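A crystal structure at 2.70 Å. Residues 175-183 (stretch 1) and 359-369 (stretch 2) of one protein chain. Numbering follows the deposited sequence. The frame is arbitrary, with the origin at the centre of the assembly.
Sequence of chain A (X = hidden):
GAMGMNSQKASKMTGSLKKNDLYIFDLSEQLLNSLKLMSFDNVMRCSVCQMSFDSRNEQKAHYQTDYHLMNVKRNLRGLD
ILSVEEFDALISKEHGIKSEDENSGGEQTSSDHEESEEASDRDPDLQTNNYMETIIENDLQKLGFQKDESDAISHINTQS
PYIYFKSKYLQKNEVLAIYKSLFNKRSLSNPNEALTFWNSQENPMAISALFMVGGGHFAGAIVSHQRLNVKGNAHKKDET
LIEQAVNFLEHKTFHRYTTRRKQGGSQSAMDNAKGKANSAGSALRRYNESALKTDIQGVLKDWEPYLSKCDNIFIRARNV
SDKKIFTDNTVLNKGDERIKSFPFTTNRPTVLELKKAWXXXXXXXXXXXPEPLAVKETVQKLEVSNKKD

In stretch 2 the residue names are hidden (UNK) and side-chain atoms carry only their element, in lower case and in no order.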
# COMPACT_ATOMS: atom_id res chain seq x y z
N VAL A 175 1.65 -23.48 -3.08
CA VAL A 175 2.38 -22.41 -3.76
C VAL A 175 1.81 -21.04 -3.44
O VAL A 175 0.72 -20.70 -3.89
CB VAL A 175 2.38 -22.61 -5.28
CG1 VAL A 175 3.25 -21.54 -5.96
CG2 VAL A 175 2.81 -24.04 -5.63
N LEU A 176 2.54 -20.25 -2.66
CA LEU A 176 2.09 -18.93 -2.25
C LEU A 176 2.65 -17.87 -3.19
O LEU A 176 3.85 -17.87 -3.49
CB LEU A 176 2.50 -18.65 -0.80
CG LEU A 176 1.69 -19.45 0.23
CD1 LEU A 176 2.44 -19.59 1.54
CD2 LEU A 176 0.34 -18.80 0.49
N ALA A 177 1.78 -16.99 -3.67
CA ALA A 177 2.12 -15.98 -4.66
C ALA A 177 1.99 -14.59 -4.05
O ALA A 177 1.09 -14.35 -3.25
CB ALA A 177 1.22 -16.10 -5.89
N ILE A 178 2.91 -13.70 -4.43
CA ILE A 178 2.92 -12.31 -3.99
C ILE A 178 3.23 -11.42 -5.20
O ILE A 178 4.02 -11.80 -6.08
CB ILE A 178 3.95 -12.09 -2.86
CG1 ILE A 178 3.92 -10.65 -2.35
CG2 ILE A 178 5.36 -12.40 -3.34
CD1 ILE A 178 4.79 -10.43 -1.13
N TYR A 179 2.60 -10.24 -5.26
CA TYR A 179 2.74 -9.36 -6.43
C TYR A 179 4.13 -8.75 -6.52
O TYR A 179 4.63 -8.18 -5.54
CB TYR A 179 1.70 -8.24 -6.39
CG TYR A 179 0.35 -8.60 -6.92
CD1 TYR A 179 0.14 -8.76 -8.28
CD2 TYR A 179 -0.73 -8.75 -6.07
CE1 TYR A 179 -1.11 -9.09 -8.78
CE2 TYR A 179 -2.00 -9.08 -6.57
CZ TYR A 179 -2.18 -9.25 -7.92
OH TYR A 179 -3.43 -9.58 -8.43
N LYS A 180 4.74 -8.84 -7.71
CA LYS A 180 6.08 -8.27 -7.92
C LYS A 180 6.10 -6.77 -7.66
O LYS A 180 7.11 -6.23 -7.19
CB LYS A 180 6.56 -8.56 -9.34
CG LYS A 180 7.02 -9.98 -9.57
CD LYS A 180 6.89 -10.40 -11.03
CE LYS A 180 7.90 -9.72 -11.93
NZ LYS A 180 7.93 -10.36 -13.28
N SER A 181 4.99 -6.08 -7.97
CA SER A 181 4.88 -4.65 -7.75
C SER A 181 5.18 -4.23 -6.31
O SER A 181 5.58 -3.09 -6.07
CB SER A 181 3.48 -4.19 -8.14
OG SER A 181 3.29 -4.38 -9.52
N LEU A 182 4.98 -5.13 -5.34
CA LEU A 182 5.18 -4.77 -3.94
C LEU A 182 6.65 -4.57 -3.60
O LEU A 182 6.96 -3.88 -2.63
CB LEU A 182 4.61 -5.83 -3.00
CG LEU A 182 3.13 -5.86 -2.62
CD1 LEU A 182 2.98 -6.79 -1.43
CD2 LEU A 182 2.61 -4.47 -2.29
N PHE A 183 7.55 -5.16 -4.38
CA PHE A 183 8.98 -5.09 -4.12
C PHE A 183 9.62 -3.87 -4.77
O PHE A 183 9.09 -3.24 -5.68
CB PHE A 183 9.68 -6.36 -4.61
CG PHE A 183 9.20 -7.61 -3.92
CD1 PHE A 183 9.70 -7.97 -2.69
CD2 PHE A 183 8.22 -8.39 -4.50
CE1 PHE A 183 9.25 -9.09 -2.05
CE2 PHE A 183 7.77 -9.52 -3.86
CZ PHE A 183 8.29 -9.87 -2.64
N UNK A 359 -6.25 -4.90 -0.05
CA UNK A 359 -6.33 -6.29 0.39
C UNK A 359 -5.83 -7.23 -0.70
O UNK A 359 -5.19 -8.25 -0.41
c UNK A 359 -7.75 -6.67 0.80
s UNK A 359 -8.30 -5.91 2.34
N UNK A 360 -6.10 -6.89 -1.97
CA UNK A 360 -5.60 -7.65 -3.11
C UNK A 360 -4.07 -7.60 -3.24
O UNK A 360 -3.48 -8.54 -3.78
c UNK A 360 -5.79 -7.81 -5.65
o UNK A 360 -7.03 -9.76 -5.12
c UNK A 360 -6.26 -7.13 -4.39
o UNK A 360 -5.01 -10.01 -5.98
c UNK A 360 -5.96 -9.30 -5.58
N UNK A 361 -3.41 -6.53 -2.78
CA UNK A 361 -1.95 -6.48 -2.85
C UNK A 361 -1.26 -7.06 -1.61
O UNK A 361 -0.11 -7.50 -1.71
c UNK A 361 -1.46 -5.04 -3.03
c UNK A 361 -0.54 -4.60 -5.32
c UNK A 361 -1.65 -2.76 -4.04
c UNK A 361 -1.65 -4.26 -4.33
N UNK A 362 -1.93 -7.07 -0.47
CA UNK A 362 -1.25 -7.25 0.80
C UNK A 362 -1.43 -8.63 1.41
O UNK A 362 -0.90 -8.89 2.49
o UNK A 362 -3.11 -6.21 1.98
c UNK A 362 -1.71 -6.16 1.78
N UNK A 363 -2.15 -9.54 0.74
CA UNK A 363 -2.32 -10.91 1.22
C UNK A 363 -1.73 -11.88 0.21
O UNK A 363 -1.93 -11.72 -1.00
c UNK A 363 -3.79 -11.26 1.47
c UNK A 363 -4.43 -11.26 3.91
c UNK A 363 -4.38 -10.59 2.69
c UNK A 363 -5.46 -9.35 4.94
c UNK A 363 -4.98 -10.65 5.03
o UNK A 363 -5.99 -8.73 6.04
c UNK A 363 -4.88 -9.29 2.62
c UNK A 363 -5.41 -8.67 3.73
N UNK A 364 -1.02 -12.89 0.70
CA UNK A 364 -0.50 -13.90 -0.21
C UNK A 364 -1.66 -14.63 -0.87
O UNK A 364 -2.76 -14.73 -0.31
c UNK A 364 2.46 -15.45 1.81
c UNK A 364 0.41 -14.87 0.53
c UNK A 364 2.58 -13.63 0.09
c UNK A 364 1.70 -14.33 1.14
N UNK A 365 -1.44 -15.11 -2.09
CA UNK A 365 -2.43 -15.91 -2.79
C UNK A 365 -1.95 -17.35 -2.93
O UNK A 365 -0.76 -17.60 -3.15
c UNK A 365 -4.69 -14.40 -5.34
c UNK A 365 -2.74 -15.34 -4.18
c UNK A 365 -3.77 -14.27 -4.15
c UNK A 365 -3.98 -14.00 -6.60
n UNK A 365 -3.64 -12.55 -6.56
N UNK A 366 -2.88 -18.30 -2.79
CA UNK A 366 -2.58 -19.71 -3.01
C UNK A 366 -2.95 -20.05 -4.44
O UNK A 366 -4.12 -19.96 -4.83
c UNK A 366 -2.97 -20.26 -0.57
c UNK A 366 -3.35 -20.60 -2.02
c UNK A 366 -3.61 -21.18 0.46
c UNK A 366 -3.08 -22.08 -2.30
N UNK A 367 -1.96 -20.44 -5.23
CA UNK A 367 -2.15 -20.78 -6.63
C UNK A 367 -1.56 -22.15 -6.94
O UNK A 367 -0.79 -22.69 -6.14
c UNK A 367 -3.56 -18.44 -7.54
c UNK A 367 -1.48 -19.74 -7.54
c UNK A 367 -2.06 -18.34 -7.47
c UNK A 367 -1.50 -17.53 -8.62
N UNK A 368 -1.91 -22.73 -8.08
CA UNK A 368 -1.21 -23.94 -8.53
C UNK A 368 0.16 -23.62 -9.10
O UNK A 368 0.32 -22.64 -9.84
c UNK A 368 -2.14 -24.50 -9.61
c UNK A 368 -3.18 -22.52 -8.79
c UNK A 368 -3.02 -23.35 -10.02
N UNK A 369 1.13 -24.45 -8.74
CA UNK A 369 2.54 -24.39 -9.18
C UNK A 369 2.86 -23.47 -10.37
O UNK A 369 3.24 -23.93 -11.45
c UNK A 369 3.02 -25.80 -9.51
c UNK A 369 4.52 -25.98 -9.68
c UNK A 369 6.27 -27.71 -10.39
c UNK A 369 4.79 -27.32 -10.38
n UNK A 369 6.44 -29.06 -11.00
O HOH W 1 0.61 -9.78 -3.54

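Position 359 carries one carbon followed by a sulfur, with nothing beyond it, and stays out of reach of stretch 1; it is a cysteine, Cys359. At position 360 three carbons run in a row and the third bears two oxygens, a carboxylate. One of these oxygens lies 2.9 Å from the OH of Tyr179, whose hydroxyl donates a hydrogen bond to it. The chain length makes this Glu360, and the accepting atom is OE1.

Position 361 has four carbons forked at the second. One terminal carbon sits 4.2 Å from CD2 of Tyr179, and CB is 4.2 Å from CD2 of Leu182, so the side chain packs against both. This is leucine, Leu361, and the terminal carbon is CD2. Position 362 shows one carbon and one oxygen; its CA-to-CB bond points away from stretch 1. A hydroxyl on so short a side chain identifies Ser362.

At position 363 one carbon leads to a six-carbon ring bearing an oxygen, a phenol, hence Tyr363; its CA-to-CB bond also points away, and the ring makes no contact with stretch 1. Four carbons forked at the second recur at position 364. One terminal carbon reaches to 3.6 Å from CB of Ile178, while CB lies 3.9 Å from CD2 of Leu176. This is Leu364, and the terminal carbon is CD2.

Position 365 has four carbons in a row ending in nitrogen. Its CB is 4.4 Å from CB of Ala177, and the terminal nitrogen approaches OH of Tyr179 to 3.5 Å. This is lysine, Lys365, whose amine turns back to Glu360, with NZ 2.9 Å from OE1 in a salt bridge; the same carboxylate oxygen thus receives both this amine and the Tyr179 hydroxyl. Position 366 is again a four-carbon side chain, but forked at the first carbon, with one arm two carbons long. The inner carbon of that arm meets CD2 of Leu176 at 3.8 Å, on the sheet face that these two residues share. It is Ile366, and the carbon is CG1.

Position 367 has four carbons forked at the second, and one of its ends is 4.1 Å from CB of Ala177. It is Leu367, and the end in question is CD1. At position 368 three carbons close a ring onto the backbone nitrogen, which only proline does, and the CA-to-CB bond points away from stretch 1: Pro368. Position 369 is a second four-carbon row ending in nitrogen, a fully extended chain whose CA-to-CB bond points away, although its backbone N comes within 3.6 Å of CG2 of Val175; it is Lys369.

The contact is built on a short antiparallel pairing. Ala177 and Lys365 form the hydrogen-bonded pair, with Ala177 N to Lys365 O at 2.7 Å and Lys365 N to Ala177 O at 2.9 Å; Leu367 N adds a nearly straight bond to Val175 O at 3.0 Å. At the Tyr179 end of the first strand, a water bridges the backbones, accepting from Tyr179 N at 2.7 Å and donating to Leu361 O at 3.0 Å. Backbone pairing therefore sets the register, apolar contacts, each involving a leucine, flank it, and the Tyr179–Glu360–Lys365 cluster ties the helical segment to the strands of both stretches.

Stretch 2 359-369: CELSYLKILPK
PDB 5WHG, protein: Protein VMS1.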